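Local coordinates for protein choline kinase (Cryptosporidium parvum, PDB 3MES) that binds ADP and magnesium and probably transfers phosphate from ATP to choline or ethanolamine, at residues 82-87 and 108-113; 257-262 and 358-363; 332-337 and 351-356. All coordinates share one frame; numbering follows the deposited sequence.

Overall arrangement
After helix 51-61 the chain enters the five-stranded antiparallel sheet that carries the nucleotide, where contact 1 closes the beta hairpin of strands 85-91 and 104-109 beside the ADP phosphates. The chain then passes to the mainly helical part, on the other side of the molecular centre. Contact 2 closes a much longer loop, bringing the segment before strand 262-265 against the end of helix 351-362. Within that span lies contact 3, which joins helix 327-342 to the start of the same helix. Contacts 2 and 3 touch directly, M356 meeting both S257 and A259, whereas contact 1 remains about 20 Å from contact 2, nearest atom to nearest atom.

Contact 1: 82-87 and 108-113; sequences LTNQLF and RIYGKH. With ADP (adenosine-5'-diphosphate), chain I; PT3 (N-propyl-tartramic acid), chain L.
Q85 and I109 form an antiparallel hydrogen-bonded pair at the open end of a beta hairpin in the five-stranded sheet. The turn entering strand 85-91 corresponds to the nucleotide-binding loop between the first two strands of the protein-kinase-like fold, to which choline kinases belong. Two backbone bonds close the pair, Q85 N to I109 O and I109 N to Q85 O, each 3.0 Å long. Past the strand ends a side chain continues the bonding: N84 OD1 accepts from G111 N at 2.8 Å, the donor lying in the carbonyl plane on a lone pair. N84 has its CG beside the backbone N and anti to the carbonyl carbon (chi1 -55°), a torsion that sets OD1 against G111 N.

The phosphates of ADP are held from both segments. Three successive backbone N-H groups, those of L82, T83 and N84, converge on O1B, the shortest bond running from T83 N at 2.6 Å. R108, its chain bent at chi3 (-66°), spans the two phosphates: NH2 reaches O2A at 2.7 Å and NH1 reaches O2B at 3.1 Å. N84 ND2 adds a weak bond to O2B. It lies in plane at the guanidinium edge, 3.0 Å from R108 NH1, the amide and guanidinium planes 85° apart. These two donors are not bonded to each other; their shared acceptor accounts for their closeness. E149 forms a salt bridge with R108 NE and so helps fix the rotation of the group.

Packing contacts complete the interface. L86 CD2 sits over the centre of one guanidinium face, while F87 CE2 makes an apolar contact with I109 CD1 at 4.1 Å. H113, whose ring also stacks with Y118, receives T83 over one face, near the rim, with OG1 3.5 Å from H113 ND1.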
loop_
_atom_site.group_PDB
_atom_site.type_symbol
_atom_site.label_atom_id
_atom_site.label_comp_id
_atom_site.label_asym_id
_atom_site.label_seq_id
_atom_site.Cartn_x
_atom_site.Cartn_y
_atom_site.Cartn_z
ATOM N N LEU B 82 27.608 3.137 4.843
ATOM C CA LEU B 82 28.396 3.427 6.035
ATOM C C LEU B 82 29.521 2.414 6.251
ATOM O O LEU B 82 30.477 2.688 6.977
ATOM C CB LEU B 82 27.481 3.458 7.261
ATOM C CG LEU B 82 27.816 4.446 8.378
ATOM C CD1 LEU B 82 28.028 5.842 7.803
ATOM C CD2 LEU B 82 26.705 4.457 9.422
ATOM N N THR B 83 29.406 1.251 5.616
ATOM C CA THR B 83 30.342 0.154 5.853
ATOM C C THR B 83 30.867 -0.482 4.570
ATOM O O THR B 83 32.071 -0.676 4.412
ATOM C CB THR B 83 29.688 -0.968 6.683
ATOM O OG1 THR B 83 29.349 -0.474 7.981
ATOM C CG2 THR B 83 30.639 -2.145 6.824
ATOM N N ASN B 84 29.955 -0.820 3.667
ATOM C CA ASN B 84 30.300 -1.607 2.490
ATOM C C ASN B 84 30.488 -0.772 1.233
ATOM O O ASN B 84 30.066 0.382 1.172
ATOM C CB ASN B 84 29.234 -2.678 2.248
ATOM C CG ASN B 84 29.014 -3.562 3.460
ATOM O OD1 ASN B 84 29.929 -4.243 3.921
ATOM N ND2 ASN B 84 27.792 -3.554 3.981
ATOM N N GLN B 85 31.128 -1.365 0.231
ATOM C CA GLN B 85 31.284 -0.719 -1.064
ATOM C C GLN B 85 30.093 -1.076 -1.942
ATOM O O GLN B 85 29.905 -2.233 -2.305
ATOM C CB GLN B 85 32.582 -1.161 -1.735
ATOM C CG GLN B 85 33.829 -0.936 -0.898
ATOM C CD GLN B 85 35.096 -1.339 -1.631
ATOM O OE1 GLN B 85 35.368 -0.857 -2.731
ATOM N NE2 GLN B 85 35.878 -2.224 -1.023
ATOM N N LEU B 86 29.284 -0.076 -2.274
ATOM C CA LEU B 86 28.078 -0.309 -3.054
ATOM C C LEU B 86 28.211 0.249 -4.462
ATOM O O LEU B 86 28.765 1.329 -4.669
ATOM C CB LEU B 86 26.860 0.300 -2.356
ATOM C CG LEU B 86 26.601 -0.147 -0.913
ATOM C CD1 LEU B 86 25.290 0.437 -0.395
ATOM C CD2 LEU B 86 26.592 -1.665 -0.802
ATOM N N PHE B 87 27.699 -0.498 -5.431
ATOM C CA PHE B 87 27.720 -0.064 -6.818
ATOM C C PHE B 87 26.372 -0.335 -7.460
ATOM O O PHE B 87 25.778 -1.390 -7.251
ATOM C CB PHE B 87 28.807 -0.804 -7.604
ATOM C CG PHE B 87 30.182 -0.677 -7.014
ATOM C CD1 PHE B 87 31.031 0.342 -7.414
ATOM C CD2 PHE B 87 30.632 -1.588 -6.073
ATOM C CE1 PHE B 87 32.302 0.458 -6.877
ATOM C CE2 PHE B 87 31.902 -1.479 -5.532
ATOM C CZ PHE B 87 32.739 -0.455 -5.935
ATOM N N ARG B 108 27.215 -5.421 -3.947
ATOM C CA ARG B 108 27.645 -5.163 -2.579
ATOM C C ARG B 108 28.927 -5.910 -2.225
ATOM O O ARG B 108 28.980 -7.137 -2.291
ATOM C CB ARG B 108 26.531 -5.541 -1.596
ATOM C CG ARG B 108 26.910 -5.392 -0.135
ATOM C CD ARG B 108 25.785 -5.863 0.780
ATOM N NE ARG B 108 24.596 -5.021 0.677
ATOM C CZ ARG B 108 24.403 -3.911 1.385
ATOM N NH1 ARG B 108 25.326 -3.504 2.247
ATOM N NH2 ARG B 108 23.289 -3.208 1.233
ATOM N N ILE B 109 29.957 -5.159 -1.847
ATOM C CA ILE B 109 31.200 -5.750 -1.369
ATOM C C ILE B 109 31.363 -5.491 0.128
ATOM O O ILE B 109 31.378 -4.343 0.567
ATOM C CB ILE B 109 32.420 -5.204 -2.133
ATOM C CG1 ILE B 109 32.243 -5.420 -3.639
ATOM C CG2 ILE B 109 33.696 -5.871 -1.642
ATOM C CD1 ILE B 109 33.470 -5.077 -4.454
ATOM N N TYR B 110 31.479 -6.561 0.907
ATOM C CA TYR B 110 31.524 -6.443 2.361
ATOM C C TYR B 110 32.797 -5.762 2.854
ATOM O O TYR B 110 33.903 -6.260 2.639
ATOM C CB TYR B 110 31.383 -7.816 3.020
ATOM C CG TYR B 110 30.155 -8.582 2.585
ATOM C CD1 TYR B 110 28.903 -7.983 2.590
ATOM C CD2 TYR B 110 30.245 -9.910 2.182
ATOM C CE1 TYR B 110 27.777 -8.679 2.197
ATOM C CE2 TYR B 110 29.122 -10.615 1.788
ATOM C CZ TYR B 110 27.891 -9.994 1.798
ATOM O OH TYR B 110 26.766 -10.686 1.409
ATOM N N GLY B 111 32.633 -4.623 3.518
ATOM C CA GLY B 111 33.748 -3.950 4.169
ATOM C C GLY B 111 33.821 -4.386 5.618
ATOM O O GLY B 111 32.949 -5.109 6.093
ATOM N N LYS B 112 34.863 -3.958 6.325
ATOM C CA LYS B 112 34.985 -4.281 7.744
ATOM C C LYS B 112 34.080 -3.372 8.574
ATOM O O LYS B 112 34.127 -2.150 8.443
ATOM C CB LYS B 112 36.439 -4.176 8.210
ATOM C CG LYS B 112 37.067 -2.809 8.012
ATOM C CD LYS B 112 38.529 -2.813 8.437
ATOM C CE LYS B 112 39.184 -1.464 8.181
ATOM N NZ LYS B 112 38.472 -0.362 8.890
ATOM N N HIS B 113 33.255 -3.978 9.422
ATOM C CA HIS B 113 32.278 -3.228 10.206
ATOM C C HIS B 113 32.878 -2.706 11.508
ATOM O O HIS B 113 33.736 -3.354 12.114
ATOM C CB HIS B 113 31.052 -4.097 10.503
ATOM C CG HIS B 113 29.832 -3.312 10.874
ATOM N ND1 HIS B 113 28.709 -3.261 10.075
ATOM C CD2 HIS B 113 29.560 -2.542 11.955
ATOM C CE1 HIS B 113 27.796 -2.497 10.649
ATOM N NE2 HIS B 113 28.287 -2.048 11.792
HETATM P PB ADP I . 25.905 -0.001 4.569
HETATM O O1B ADP I . 27.308 0.436 4.221
HETATM O O2B ADP I . 25.697 -1.496 4.567
HETATM O O3B ADP I . 25.317 0.717 5.762
HETATM P PA ADP I . 23.440 0.417 3.235
HETATM O O1A ADP I . 22.842 1.007 4.490
HETATM O O2A ADP I . 23.059 -0.970 2.787
HETATM O O3A ADP I . 25.047 0.510 3.310
HETATM O "O5'" ADP I . 23.165 1.442 2.031
HETATM C "C5'" ADP I . 22.019 1.297 1.206
HETATM C "C4'" ADP I . 21.749 2.641 0.557
HETATM O "O4'" ADP I . 22.093 2.563 -0.825
HETATM C "C3'" ADP I . 20.271 2.975 0.639
HETATM O "O3'" ADP I . 20.092 4.212 1.328
HETATM C "C2'" ADP I . 19.803 3.090 -0.794
HETATM O "O2'" ADP I . 19.679 4.472 -1.137
HETATM C "C1'" ADP I . 20.909 2.442 -1.606
HETATM N N9 ADP I . 20.617 0.998 -1.768
HETATM C C8 ADP I . 21.137 0.004 -1.023
HETATM N N7 ADP I . 20.674 -1.208 -1.424
HETATM C C5 ADP I . 19.835 -0.992 -2.454
HETATM C C6 ADP I . 19.003 -1.835 -3.344
HETATM N N6 ADP I . 18.978 -3.183 -3.204
HETATM N N1 ADP I . 18.273 -1.212 -4.297
HETATM C C2 ADP I . 18.291 0.127 -4.442
HETATM N N3 ADP I . 19.023 0.954 -3.675
HETATM C C4 ADP I . 19.801 0.463 -2.679
HETATM O O1 PT3 L . 22.150 1.523 7.616
HETATM O O11 PT3 L . 24.221 1.718 8.428
HETATM C C1 PT3 L . 23.119 2.179 8.059
HETATM C C2 PT3 L . 22.918 3.687 8.174
HETATM O O2 PT3 L . 24.121 4.327 8.608
HETATM C C3 PT3 L . 21.800 3.930 9.183
HETATM O O3 PT3 L . 22.275 4.737 10.262
HETATM C C4 PT3 L . 20.668 4.633 8.451
HETATM O O41 PT3 L . 19.495 4.406 8.740
HETATM N N4 PT3 L . 21.066 5.455 7.482
HETATM C C41 PT3 L . 20.112 6.207 6.654
HETATM C C42 PT3 L . 20.835 7.350 5.939
HETATM C C43 PT3 L . 20.235 8.702 6.328
HETATM O O HOH W 1 34.959 -0.125 6.046
#

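Contact 2: 257-262 and 358-363; sequences SPAFSL and KAVEVF
A259 and A359 meet methyl to methyl, CB to CB at 3.8 Å, where a 3-10 turn packs against the last part of helix 351-362 in the helical region of the kinase. The alanines add little bulk, and the nearest CA atoms, those of A259 and V360, are 6.0 Å apart. The turn is drawn together by the backbone bond from F260 N to S257 O (3.0 Å). S257 OG, anti to its own nitrogen (chi1 173°), points back over the turn toward A259 N as in an ST turn, although the position of that nitrogen is uncertain. The same hydroxyl oxygen lies 4.1 Å from A359 CB.

Two phenylalanines carry the rest of the contact. Both have CG beside the backbone N, with chi1 -60° for F260 and a similar value for F363, which brings the two rings together beside the alanine pair. They form an oblique pair, the planes inclined at 54° and the centroids 5.4 Å apart. F260 uses both flanks of its ring: CE1 comes within 3.6 Å of F363 CZ, and CE2 lies 4.3 Å from A359 CB. On the helix side, A296 and A299 of helix 294-303 also touch F363. F363 CE2, which also touches F260, lies 3.9 Å from A259 O.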
loop_
_atom_site.group_PDB
_atom_site.type_symbol
_atom_site.label_atom_id
_atom_site.label_comp_id
_atom_site.label_asym_id
_atom_site.label_seq_id
_atom_site.Cartn_x
_atom_site.Cartn_y
_atom_site.Cartn_z
ATOM N N SER B 257 -1.504 -6.242 25.669
ATOM C CA SER B 257 -1.387 -5.409 24.475
ATOM C C SER B 257 -0.377 -5.987 23.493
ATOM O O SER B 257 0.727 -6.368 23.884
ATOM C CB SER B 257 -0.982 -3.984 24.855
ATOM O OG SER B 257 -0.715 -3.205 23.700
ATOM N N PRO B 258 -0.756 -6.062 22.208
ATOM C CA PRO B 258 0.155 -6.559 21.179
ATOM C C PRO B 258 1.394 -5.674 21.051
ATOM O O PRO B 258 2.273 -5.953 20.239
ATOM C CB PRO B 258 -0.690 -6.501 19.903
ATOM C CG PRO B 258 -2.108 -6.560 20.386
ATOM C CD PRO B 258 -2.105 -5.802 21.678
ATOM N N ALA B 259 1.462 -4.613 21.850
ATOM C CA ALA B 259 2.658 -3.782 21.897
ATOM C C ALA B 259 3.831 -4.597 22.433
ATOM O O ALA B 259 4.984 -4.382 22.054
ATOM C CB ALA B 259 2.423 -2.559 22.765
ATOM N N PHE B 260 3.527 -5.541 23.318
ATOM C CA PHE B 260 4.556 -6.375 23.927
ATOM C C PHE B 260 4.614 -7.735 23.238
ATOM O O PHE B 260 5.160 -8.703 23.765
ATOM C CB PHE B 260 4.314 -6.510 25.430
ATOM C CG PHE B 260 4.338 -5.194 26.163
ATOM C CD1 PHE B 260 5.538 -4.633 26.566
ATOM C CD2 PHE B 260 3.165 -4.515 26.436
ATOM C CE1 PHE B 260 5.564 -3.423 27.237
ATOM C CE2 PHE B 260 3.184 -3.307 27.106
ATOM C CZ PHE B 260 4.386 -2.760 27.507
ATOM N N SER B 261 4.041 -7.789 22.046
ATOM C CA SER B 261 4.097 -8.981 21.225
ATOM C C SER B 261 5.522 -9.174 20.715
ATOM O O SER B 261 6.237 -8.201 20.462
ATOM C CB SER B 261 3.128 -8.844 20.053
ATOM O OG SER B 261 3.038 -10.049 19.321
ATOM N N LEU B 262 5.939 -10.426 20.577
ATOM C CA LEU B 262 7.272 -10.726 20.073
ATOM C C LEU B 262 7.236 -10.954 18.570
ATOM O O LEU B 262 6.625 -11.908 18.092
ATOM C CB LEU B 262 7.863 -11.938 20.791
ATOM C CG LEU B 262 8.191 -11.680 22.260
ATOM C CD1 LEU B 262 8.886 -12.881 22.882
ATOM C CD2 LEU B 262 9.050 -10.431 22.383
ATOM N N LYS B 358 -0.965 4.006 23.496
ATOM C CA LYS B 358 -0.316 4.604 24.658
ATOM C C LYS B 358 0.840 3.736 25.151
ATOM O O LYS B 358 1.829 4.243 25.678
ATOM C CB LYS B 358 -1.333 4.870 25.774
ATOM C CG LYS B 358 -1.970 3.620 26.352
ATOM C CD LYS B 358 -3.376 3.898 26.885
ATOM C CE LYS B 358 -3.352 4.828 28.087
ATOM N NZ LYS B 358 -4.688 4.890 28.753
ATOM N N ALA B 359 0.711 2.427 24.969
ATOM C CA ALA B 359 1.778 1.500 25.328
ATOM C C ALA B 359 2.997 1.705 24.432
ATOM O O ALA B 359 4.135 1.679 24.901
ATOM C CB ALA B 359 1.288 0.060 25.242
ATOM N N VAL B 360 2.749 1.912 23.141
ATOM C CA VAL B 360 3.824 2.120 22.176
ATOM C C VAL B 360 4.643 3.361 22.511
ATOM O O VAL B 360 5.825 3.443 22.178
ATOM C CB VAL B 360 3.277 2.258 20.740
ATOM C CG1 VAL B 360 4.357 2.781 19.813
ATOM C CG2 VAL B 360 2.740 0.930 20.245
ATOM N N GLU B 361 4.007 4.327 23.164
ATOM C CA GLU B 361 4.684 5.563 23.553
ATOM C C GLU B 361 5.882 5.282 24.454
ATOM O O GLU B 361 6.905 5.957 24.373
ATOM C CB GLU B 361 3.712 6.516 24.251
ATOM C CG GLU B 361 2.783 7.249 23.300
ATOM C CD GLU B 361 3.538 8.136 22.327
ATOM O OE1 GLU B 361 3.700 7.732 21.158
ATOM O OE2 GLU B 361 3.982 9.231 22.736
ATOM N N VAL B 362 5.745 4.280 25.315
ATOM C CA VAL B 362 6.812 3.917 26.239
ATOM C C VAL B 362 8.088 3.538 25.492
ATOM O O VAL B 362 9.184 3.940 25.874
ATOM C CB VAL B 362 6.390 2.744 27.146
ATOM C CG1 VAL B 362 7.615 2.077 27.759
ATOM C CG2 VAL B 362 5.425 3.224 28.221
ATOM N N PHE B 363 7.935 2.765 24.422
ATOM C CA PHE B 363 9.078 2.285 23.654
ATOM C C PHE B 363 9.830 3.395 22.923
ATOM O O PHE B 363 10.874 3.144 22.322
ATOM C CB PHE B 363 8.637 1.210 22.656
ATOM C CG PHE B 363 8.312 -0.110 23.294
ATOM C CD1 PHE B 363 9.314 -1.032 23.556
ATOM C CD2 PHE B 363 7.007 -0.431 23.630
ATOM C CE1 PHE B 363 9.020 -2.249 24.144
ATOM C CE2 PHE B 363 6.707 -1.647 24.217
ATOM C CZ PHE B 363 7.713 -2.558 24.474
#

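Contact 3: 332-337 and 351-356; sequences LFISVY and QIVHIM
A backbone bond of 2.9 Å from Y337 N to F333 O secures the helical turn from which the Y337 ring is presented to M356. The terminal methyl of M356 provides the touch, CE lying 3.9 Å from Y337 CE2, and the two side chains cross at about a right angle. M356 reaches that far because its chain is fully extended, CG anti to the backbone N (chi1 178°) and the later torsions also near 180°. At its far end the tyrosine is held by another bond, its OH being hydrogen-bonded to ND1 of H179 on helix 165-179, so the residue is held at its backbone N and its hydroxyl.

These residues belong to a pair of consecutive helices, 327-342 and 351-362, in the helical part of the kinase fold. Over the short segments their axes approach to 9.6 Å, with the N-to-C directions 123° apart, so the two helices pack at a steep crossing angle, nearer antiparallel than parallel. Between them I334 inserts its CG2 branch, which meets M356 SD at 3.7 Å and V353 CG1 at 4.3 Å. S335 comes nearest to V353, with OG 3.5 Å from CG2. The buried S335 OG faces both methyls of V353, and it is hydrogen-bonded to K331 O in its own helix. The flank of helix 327-342 bearing L332 and V336 turns elsewhere: L332 packs on L332 of the second subunit, and V336 on H166 of that subunit. M356 also touches I298 of helix 294-303.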
loop_
_atom_site.group_PDB
_atom_site.type_symbol
_atom_site.label_atom_id
_atom_site.label_comp_id
_atom_site.label_asym_id
_atom_site.label_seq_id
_atom_site.Cartn_x
_atom_site.Cartn_y
_atom_site.Cartn_z
ATOM N N LEU B 332 -4.238 5.664 13.580
ATOM C CA LEU B 332 -4.496 5.156 12.239
ATOM C C LEU B 332 -3.434 4.125 11.873
ATOM O O LEU B 332 -3.742 3.054 11.350
ATOM C CB LEU B 332 -4.510 6.296 11.222
ATOM C CG LEU B 332 -5.644 7.306 11.405
ATOM C CD1 LEU B 332 -5.507 8.460 10.421
ATOM C CD2 LEU B 332 -6.996 6.619 11.257
ATOM N N PHE B 333 -2.180 4.448 12.162
ATOM C CA PHE B 333 -1.084 3.529 11.895
ATOM C C PHE B 333 -1.344 2.201 12.588
ATOM O O PHE B 333 -1.295 1.136 11.967
ATOM C CB PHE B 333 0.237 4.119 12.384
ATOM C CG PHE B 333 1.426 3.231 12.141
ATOM C CD1 PHE B 333 2.267 3.455 11.064
ATOM C CD2 PHE B 333 1.703 2.172 12.991
ATOM C CE1 PHE B 333 3.362 2.643 10.840
ATOM C CE2 PHE B 333 2.796 1.356 12.771
ATOM C CZ PHE B 333 3.627 1.591 11.696
ATOM N N ILE B 334 -1.641 2.275 13.880
ATOM C CA ILE B 334 -1.779 1.083 14.700
ATOM C C ILE B 334 -3.009 0.259 14.335
ATOM O O ILE B 334 -3.006 -0.964 14.474
ATOM C CB ILE B 334 -1.785 1.438 16.198
ATOM C CG1 ILE B 334 -0.392 1.925 16.613
ATOM C CG2 ILE B 334 -2.209 0.236 17.032
ATOM C CD1 ILE B 334 -0.347 2.542 17.994
ATOM N N SER B 335 -4.056 0.930 13.865
ATOM C CA SER B 335 -5.258 0.239 13.413
ATOM C C SER B 335 -4.966 -0.585 12.165
ATOM O O SER B 335 -5.421 -1.723 12.037
ATOM C CB SER B 335 -6.377 1.239 13.122
ATOM O OG SER B 335 -6.723 1.956 14.291
ATOM N N VAL B 336 -4.211 0.000 11.243
ATOM C CA VAL B 336 -3.845 -0.689 10.011
ATOM C C VAL B 336 -2.864 -1.816 10.307
ATOM O O VAL B 336 -2.960 -2.904 9.738
ATOM C CB VAL B 336 -3.217 0.277 8.989
ATOM C CG1 VAL B 336 -2.756 -0.483 7.754
ATOM C CG2 VAL B 336 -4.204 1.371 8.615
ATOM N N TYR B 337 -1.920 -1.544 11.202
ATOM C CA TYR B 337 -0.940 -2.537 11.623
ATOM C C TYR B 337 -1.634 -3.796 12.132
ATOM O O TYR B 337 -1.386 -4.900 11.641
ATOM C CB TYR B 337 -0.029 -1.957 12.714
ATOM C CG TYR B 337 0.902 -2.969 13.350
ATOM C CD1 TYR B 337 2.144 -3.250 12.789
ATOM C CD2 TYR B 337 0.540 -3.642 14.509
ATOM C CE1 TYR B 337 2.994 -4.173 13.364
ATOM C CE2 TYR B 337 1.384 -4.568 15.090
ATOM C CZ TYR B 337 2.612 -4.830 14.515
ATOM O OH TYR B 337 3.458 -5.752 15.092
ATOM N N GLN B 351 -10.848 -0.464 21.628
ATOM C CA GLN B 351 -10.002 -0.354 22.805
ATOM C C GLN B 351 -8.623 -0.994 22.680
ATOM O O GLN B 351 -7.721 -0.545 23.279
ATOM C CB GLN B 351 -10.775 -0.794 24.061
ATOM C CG GLN B 351 -10.069 -0.671 25.370
ATOM C CD GLN B 351 -9.977 0.755 25.937
ATOM O OE1 GLN B 351 -8.895 1.268 26.213
ATOM N NE2 GLN B 351 -11.107 1.361 26.166
ATOM N N ILE B 352 -8.475 -2.003 21.833
ATOM C CA ILE B 352 -7.168 -2.601 21.583
ATOM C C ILE B 352 -6.202 -1.590 20.965
ATOM O O ILE B 352 -4.989 -1.683 21.148
ATOM C CB ILE B 352 -7.274 -3.850 20.680
ATOM C CG1 ILE B 352 -5.923 -4.558 20.586
ATOM C CG2 ILE B 352 -7.780 -3.473 19.294
ATOM C CD1 ILE B 352 -5.969 -5.840 19.786
ATOM N N VAL B 353 -6.746 -0.622 20.235
ATOM C CA VAL B 353 -5.925 0.427 19.641
ATOM C C VAL B 353 -5.572 1.493 20.678
ATOM O O VAL B 353 -4.409 1.864 20.830
ATOM C CB VAL B 353 -6.625 1.081 18.438
ATOM C CG1 VAL B 353 -5.866 2.320 17.993
ATOM C CG2 VAL B 353 -6.748 0.085 17.295
ATOM N N HIS B 354 -6.585 1.975 21.390
ATOM C CA HIS B 354 -6.386 2.955 22.449
ATOM C C HIS B 354 -5.289 2.514 23.412
ATOM O O HIS B 354 -4.415 3.298 23.766
ATOM C CB HIS B 354 -7.696 3.181 23.207
ATOM C CG HIS B 354 -7.591 4.178 24.320
ATOM N ND1 HIS B 354 -7.263 3.820 25.612
ATOM C CD2 HIS B 354 -7.787 5.519 24.338
ATOM C CE1 HIS B 354 -7.256 4.897 26.376
ATOM N NE2 HIS B 354 -7.570 5.943 25.628
ATOM N N ILE B 355 -5.339 1.256 23.832
ATOM C CA ILE B 355 -4.346 0.720 24.758
ATOM C C ILE B 355 -2.958 0.625 24.127
ATOM O O ILE B 355 -1.969 1.069 24.714
ATOM C CB ILE B 355 -4.753 -0.668 25.280
ATOM C CG1 ILE B 355 -5.931 -0.551 26.246
ATOM C CG2 ILE B 355 -3.578 -1.341 25.970
ATOM C CD1 ILE B 355 -6.345 -1.869 26.858
ATOM N N MET B 356 -2.889 0.043 22.934
ATOM C CA MET B 356 -1.608 -0.177 22.274
ATOM C C MET B 356 -0.926 1.135 21.912
ATOM O O MET B 356 0.296 1.252 21.984
ATOM C CB MET B 356 -1.774 -1.050 21.027
ATOM C CG MET B 356 -0.476 -1.277 20.273
ATOM S SD MET B 356 -0.612 -2.508 18.965
ATOM C CE MET B 356 1.068 -2.525 18.343
#